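Local coordinates for protein AvrL567-D (Melampsora lini, PDB 2QVT) that is an avirulence protein of the flax rust fungus, probably recognised by flax resistance proteins and so setting off disease resistance in the host plant, at residues T50-V55 with I144-K149; H81-I86 with A97-T102. All coordinates share one frame; numbering follows the deposited sequence.

Interaction 1. Residues T50-V55 with I144-K149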
loop_
_atom_site.group_PDB
_atom_site.type_symbol
_atom_site.label_atom_id
_atom_site.label_comp_id
_atom_site.label_asym_id
_atom_site.label_seq_id
_atom_site.Cartn_x
_atom_site.Cartn_y
_atom_site.Cartn_z
ATOM N N THR A 50 -0.178 8.264 -5.412
ATOM C CA THR A 50 0.679 8.895 -4.416
ATOM C C THR A 50 -0.052 8.968 -3.101
ATOM O O THR A 50 -1.254 9.244 -3.054
ATOM C CB THR A 50 1.132 10.280 -4.866
ATOM O OG1 THR A 50 1.768 10.143 -6.153
ATOM C CG2 THR A 50 2.154 10.906 -3.828
ATOM N N LEU A 51 0.669 8.687 -2.033
ATOM C CA LEU A 51 0.066 8.606 -0.711
ATOM C C LEU A 51 0.548 9.799 0.076
ATOM O O LEU A 51 1.766 10.005 0.202
ATOM C CB LEU A 51 0.506 7.307 0.003
ATOM C CG LEU A 51 0.032 5.945 -0.550
ATOM C CD1 LEU A 51 0.461 4.828 0.366
ATOM C CD2 LEU A 51 -1.492 5.844 -0.847
ATOM N N SER A 52 -0.391 10.586 0.593
ATOM C CA SER A 52 -0.056 11.684 1.456
ATOM C C SER A 52 0.935 12.710 0.846
ATOM O O SER A 52 1.590 13.415 1.597
ATOM C CB SER A 52 0.523 11.140 2.763
ATOM O OG SER A 52 -0.382 10.301 3.451
ATOM N N GLY A 53 1.061 12.795 -0.478
ATOM C CA GLY A 53 2.078 13.669 -1.041
ATOM C C GLY A 53 3.546 13.221 -0.874
ATOM O O GLY A 53 4.464 13.953 -1.256
ATOM N N LEU A 54 3.782 12.011 -0.360
ATOM C CA LEU A 54 5.128 11.589 0.068
ATOM C C LEU A 54 5.675 10.322 -0.621
ATOM O O LEU A 54 6.884 10.206 -0.830
ATOM C CB LEU A 54 5.155 11.377 1.584
ATOM C CG LEU A 54 4.845 12.600 2.455
ATOM C CD1 LEU A 54 4.607 12.181 3.903
ATOM C CD2 LEU A 54 5.921 13.739 2.323
ATOM N N VAL A 55 4.771 9.402 -0.988
ATOM C CA VAL A 55 5.137 8.038 -1.346
ATOM C C VAL A 55 4.359 7.603 -2.599
ATOM O O VAL A 55 3.137 7.519 -2.594
ATOM C CB VAL A 55 4.917 7.044 -0.115
ATOM C CG1 VAL A 55 4.883 5.580 -0.562
ATOM C CG2 VAL A 55 6.008 7.217 0.960
ATOM N N ILE A 144 -5.275 1.654 0.799
ATOM C CA ILE A 144 -3.990 1.808 1.509
ATOM C C ILE A 144 -3.798 3.264 1.894
ATOM O O ILE A 144 -4.344 4.160 1.248
ATOM C CB ILE A 144 -2.764 1.230 0.674
ATOM C CG1 ILE A 144 -2.711 1.855 -0.732
ATOM C CG2 ILE A 144 -2.861 -0.323 0.575
ATOM C CD1 ILE A 144 -1.467 1.480 -1.573
ATOM N N LYS A 145 -3.083 3.493 2.988
ATOM C CA LYS A 145 -2.713 4.846 3.430
ATOM C C LYS A 145 -1.496 4.727 4.311
ATOM O O LYS A 145 -1.223 3.650 4.862
ATOM C CB LYS A 145 -3.853 5.526 4.197
ATOM C CG LYS A 145 -4.183 4.873 5.536
ATOM C CD LYS A 145 -5.458 5.439 6.180
ATOM C CE LYS A 145 -5.798 4.675 7.422
ATOM N NZ LYS A 145 -7.176 5.047 7.880
ATOM N N LEU A 146 -0.750 5.819 4.397
ATOM C CA LEU A 146 0.444 5.959 5.216
ATOM C C LEU A 146 0.073 6.510 6.565
ATOM O O LEU A 146 -0.699 7.480 6.645
ATOM C CB LEU A 146 1.352 7.028 4.607
ATOM C CG LEU A 146 2.069 6.667 3.313
ATOM C CD1 LEU A 146 2.994 7.852 2.995
ATOM C CD2 LEU A 146 2.850 5.348 3.441
ATOM N N VAL A 147 0.644 5.935 7.621
ATOM C CA VAL A 147 0.410 6.446 8.956
ATOM C C VAL A 147 1.766 6.738 9.565
ATOM O O VAL A 147 2.531 5.812 9.829
ATOM C CB VAL A 147 -0.455 5.500 9.844
ATOM C CG1 VAL A 147 -0.510 5.991 11.273
ATOM C CG2 VAL A 147 -1.897 5.356 9.286
ATOM N N PRO A 148 2.082 8.043 9.750
ATOM C CA PRO A 148 3.360 8.419 10.347
ATOM C C PRO A 148 3.652 7.686 11.656
ATOM O O PRO A 148 2.729 7.417 12.450
ATOM C CB PRO A 148 3.238 9.946 10.537
ATOM C CG PRO A 148 2.244 10.391 9.452
ATOM C CD PRO A 148 1.274 9.212 9.353
ATOM N N LYS A 149 4.923 7.329 11.832
ATOM C CA LYS A 149 5.444 6.704 13.063
ATOM C C LYS A 149 6.446 7.624 13.796
ATOM O O LYS A 149 6.071 8.713 14.325
ATOM C CB LYS A 149 6.118 5.381 12.734
ATOM C CG LYS A 149 5.123 4.278 12.381
ATOM C CD LYS A 149 5.789 2.920 12.329
ATOM C CE LYS A 149 5.815 2.226 13.715
ATOM N NZ LYS A 149 5.884 0.710 13.522
HETATM O O HOH W 1 -1.740 8.041 2.769
#
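Leu146 meets Leu51, Ser52, Leu54 and Val55 with its isobutyl group, an apolar contact across which the two backbones exchange no direct hydrogen bond. Its CG lies 3.7 Å from Leu51 CB, and Leu51 CD1 comes alongside both CG and CD2 of Leu146. The branch on the other side, Leu146 CD1, reaches Val55 CG2 at 3.7 Å and just touches Leu54 CB. Leu51 and Leu146 both hold CG anti to the carbonyl carbon (chi1 -67° and -72°), and the two side chains run obliquely past each other. Leu51 CD2 extends the contact to Ile144, 4.2 Å from its CG1, where the side chains cross nearly at right angles.

The polar link between the segments is a water at the Ser52 side. It lies 2.7 Å from Ser52 OG and accepts the Leu146 N-H at 2.9 Å, bridging the turn to the strand.

Backbone bonds within residues 50-55 shape the platform. Leu51 O receives Leu54 N at 2.9 Å and, more distantly, Val55 N at 3.3 Å, while Leu51 N donates to Val55 O. Leu54 and Val55 both lie opposite Leu51, a classic beta bulge at the turn end of the hairpin of strands 48-51 and 55-59.

Around this, Phe82 and Val103 also touch Leu146, and Val57 lies against Leu51 and Ile144. Side-chain packing of a hairpin end on the C-terminal strand, with no direct hydrogen bond and a water at its margin, is consistent with two sheets packed by apolar burial, as in a beta sandwich.

Interaction 2. Residues H81-I86 with A97-T102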
loop_
_atom_site.group_PDB
_atom_site.type_symbol
_atom_site.label_atom_id
_atom_site.label_comp_id
_atom_site.label_asym_id
_atom_site.label_seq_id
_atom_site.Cartn_x
_atom_site.Cartn_y
_atom_site.Cartn_z
ATOM N N HIS A 81 9.594 7.361 9.129
ATOM C CA HIS A 81 8.926 6.076 9.017
ATOM C C HIS A 81 7.403 6.180 9.022
ATOM O O HIS A 81 6.806 7.071 9.653
ATOM C CB HIS A 81 9.375 5.139 10.150
ATOM C CG HIS A 81 10.817 4.767 10.057
ATOM N ND1 HIS A 81 11.819 5.532 10.618
ATOM C CD2 HIS A 81 11.433 3.756 9.406
ATOM C CE1 HIS A 81 12.989 4.990 10.340
ATOM N NE2 HIS A 81 12.783 3.919 9.592
ATOM N N PHE A 82 6.787 5.256 8.291
ATOM C CA PHE A 82 5.366 5.282 8.073
ATOM C C PHE A 82 4.970 3.838 8.013
ATOM O O PHE A 82 5.625 3.041 7.352
ATOM C CB PHE A 82 4.951 6.007 6.762
ATOM C CG PHE A 82 5.466 7.413 6.657
ATOM C CD1 PHE A 82 4.625 8.499 6.853
ATOM C CD2 PHE A 82 6.808 7.654 6.366
ATOM C CE1 PHE A 82 5.136 9.830 6.784
ATOM C CE2 PHE A 82 7.322 8.981 6.284
ATOM C CZ PHE A 82 6.490 10.052 6.516
ATOM N N CYS A 83 3.867 3.544 8.696
ATOM C CA CYS A 83 3.154 2.303 8.572
ATOM C C CYS A 83 2.238 2.401 7.367
ATOM O O CYS A 83 1.611 3.440 7.124
ATOM C CB CYS A 83 2.330 2.113 9.833
ATOM S SG CYS A 83 2.194 0.406 10.332
ATOM N N VAL A 84 2.221 1.350 6.565
ATOM C CA VAL A 84 1.304 1.283 5.435
ATOM C C VAL A 84 0.118 0.460 5.911
ATOM O O VAL A 84 0.221 -0.745 6.043
ATOM C CB VAL A 84 1.895 0.578 4.199
ATOM C CG1 VAL A 84 0.876 0.641 3.040
ATOM C CG2 VAL A 84 3.231 1.195 3.805
ATOM N N HIS A 85 -0.980 1.133 6.201
ATOM C CA HIS A 85 -2.214 0.482 6.589
ATOM C C HIS A 85 -3.023 0.053 5.355
ATOM O O HIS A 85 -3.022 0.716 4.308
ATOM C CB HIS A 85 -3.066 1.441 7.465
ATOM C CG HIS A 85 -2.656 1.493 8.910
ATOM N ND1 HIS A 85 -1.419 1.069 9.361
ATOM C CD2 HIS A 85 -3.319 1.921 10.001
ATOM C CE1 HIS A 85 -1.335 1.237 10.670
ATOM N NE2 HIS A 85 -2.481 1.745 11.083
ATOM N N ILE A 86 -3.733 -1.059 5.515
ATOM C CA ILE A 86 -4.571 -1.590 4.497
ATOM C C ILE A 86 -5.873 -2.052 5.151
ATOM O O ILE A 86 -5.855 -2.698 6.200
ATOM C CB ILE A 86 -3.860 -2.783 3.734
ATOM C CG1 ILE A 86 -4.710 -3.239 2.535
ATOM C CG2 ILE A 86 -3.444 -3.962 4.739
ATOM C CD1 ILE A 86 -3.939 -4.139 1.492
ATOM N N ALA A 97 -7.697 -1.688 10.735
ATOM C CA ALA A 97 -6.708 -1.594 9.680
ATOM C C ALA A 97 -5.638 -2.595 9.968
ATOM O O ALA A 97 -5.284 -2.848 11.124
ATOM C CB ALA A 97 -6.110 -0.184 9.614
ATOM N N ARG A 98 -5.102 -3.151 8.905
ATOM C CA ARG A 98 -3.998 -4.072 9.017
ATOM C C ARG A 98 -2.799 -3.318 8.503
ATOM O O ARG A 98 -2.903 -2.246 7.943
ATOM C CB ARG A 98 -4.251 -5.314 8.151
ATOM C CG ARG A 98 -4.574 -6.641 8.806
ATOM C CD ARG A 98 -5.631 -6.726 9.931
ATOM N NE ARG A 98 -7.009 -6.307 9.695
ATOM C CZ ARG A 98 -8.116 -6.982 10.057
ATOM N NH1 ARG A 98 -8.059 -8.180 10.589
ATOM N NH2 ARG A 98 -9.315 -6.447 9.858
ATOM N N THR A 99 -1.642 -3.914 8.687
ATOM C CA THR A 99 -0.430 -3.301 8.170
ATOM C C THR A 99 0.269 -4.151 7.080
ATOM O O THR A 99 0.157 -5.382 7.098
ATOM C CB THR A 99 0.477 -2.826 9.339
ATOM O OG1 THR A 99 1.560 -2.070 8.813
ATOM C CG2 THR A 99 0.988 -3.959 10.165
ATOM N N LEU A 100 0.885 -3.484 6.081
ATOM C CA LEU A 100 1.779 -4.155 5.098
ATOM C C LEU A 100 3.273 -4.153 5.526
ATOM O O LEU A 100 4.139 -4.825 4.903
ATOM C CB LEU A 100 1.579 -3.633 3.625
ATOM C CG LEU A 100 0.167 -3.895 2.977
ATOM C CD1 LEU A 100 -0.115 -3.126 1.684
ATOM C CD2 LEU A 100 -0.170 -5.390 2.753
ATOM N N GLY A 101 3.581 -3.431 6.593
ATOM C CA GLY A 101 4.982 -3.177 6.902
ATOM C C GLY A 101 5.218 -1.677 6.869
ATOM O O GLY A 101 4.266 -0.892 6.908
ATOM N N THR A 102 6.484 -1.274 6.837
ATOM C CA THR A 102 6.793 0.138 6.973
ATOM C C THR A 102 7.518 0.575 5.739
ATOM O O THR A 102 8.147 -0.227 5.069
ATOM C CB THR A 102 7.644 0.493 8.253
ATOM O OG1 THR A 102 8.830 -0.295 8.250
ATOM C CG2 THR A 102 6.850 0.259 9.583
#
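Val84 pairs with both Leu100 and Gly101 through its backbone: Val84 N donates to Gly101 O at 3.1 Å, and Leu100 N to Val84 O at 2.8 Å. Both bonds are nearly straight and lie close to the C=O axis of the acceptor. Two residues further along each strand, Ile86 and Arg98 form a reciprocal, hydrogen-bonded antiparallel pair. Arg98 N reaches Ile86 O at 2.8 Å, whereas Ile86 N meets Arg98 O, also at 2.8 Å, from 36° above the carbonyl plane. Arg98 O additionally takes a CA-H contact from His85 CA at 3.1 Å.

On the buried side, Leu100 CD1 touches Ile86 CD1 at 4.0 Å and Val84 CG1 at 4.1 Å. With CG1 anti to the backbone N (chi1 -174°), Ile86 carries CD1 to Leu100, while its other branch, CG2, packs on Arg98 CB at 3.8 Å.

The two strands form an antiparallel beta hairpin interrupted by a beta bulge: Cys83 pairs with Thr102 but His85 with Thr99, so the 98-102 side carries one extra residue. At the backbone angles of Gly101, a CB would be jammed against the carbonyl O of Leu100, which accounts for glycine there.

Further out, Ile144 of the adjoining strand packs on Ile86, while Phe69 and Pro67 from the other sheet lie against Val84 and Leu100 respectively. The Arg98 side chain, bent at chi2 and chi3, leads away to hydrogen-bond Leu96 O through NH2, and Thr102 OG1 bonds His117 NE2.

Interactions 1 and 2 have centres 9 Å apart and meet through neighbouring strands of the four-stranded antiparallel sheet: 141-148 lies beside 81-86, which in turn pairs with 98-104 at the sheet's outer edge. Probable backbone hydrogen bonds connect them, Val147 N to Cys83 O at 2.7 Å and His85 N to Lys145 O at 2.9 Å. Along the chain the order is 50-55, 81-86, 97-102, 144-149, so the local hairpin of interaction 2 is nested within the long-range closure of interaction 1. Interaction 2 builds within one sheet, whereas interaction 1 joins that sheet to the three-stranded one, bringing the C-terminal strand against an early hairpin of the avirulence protein.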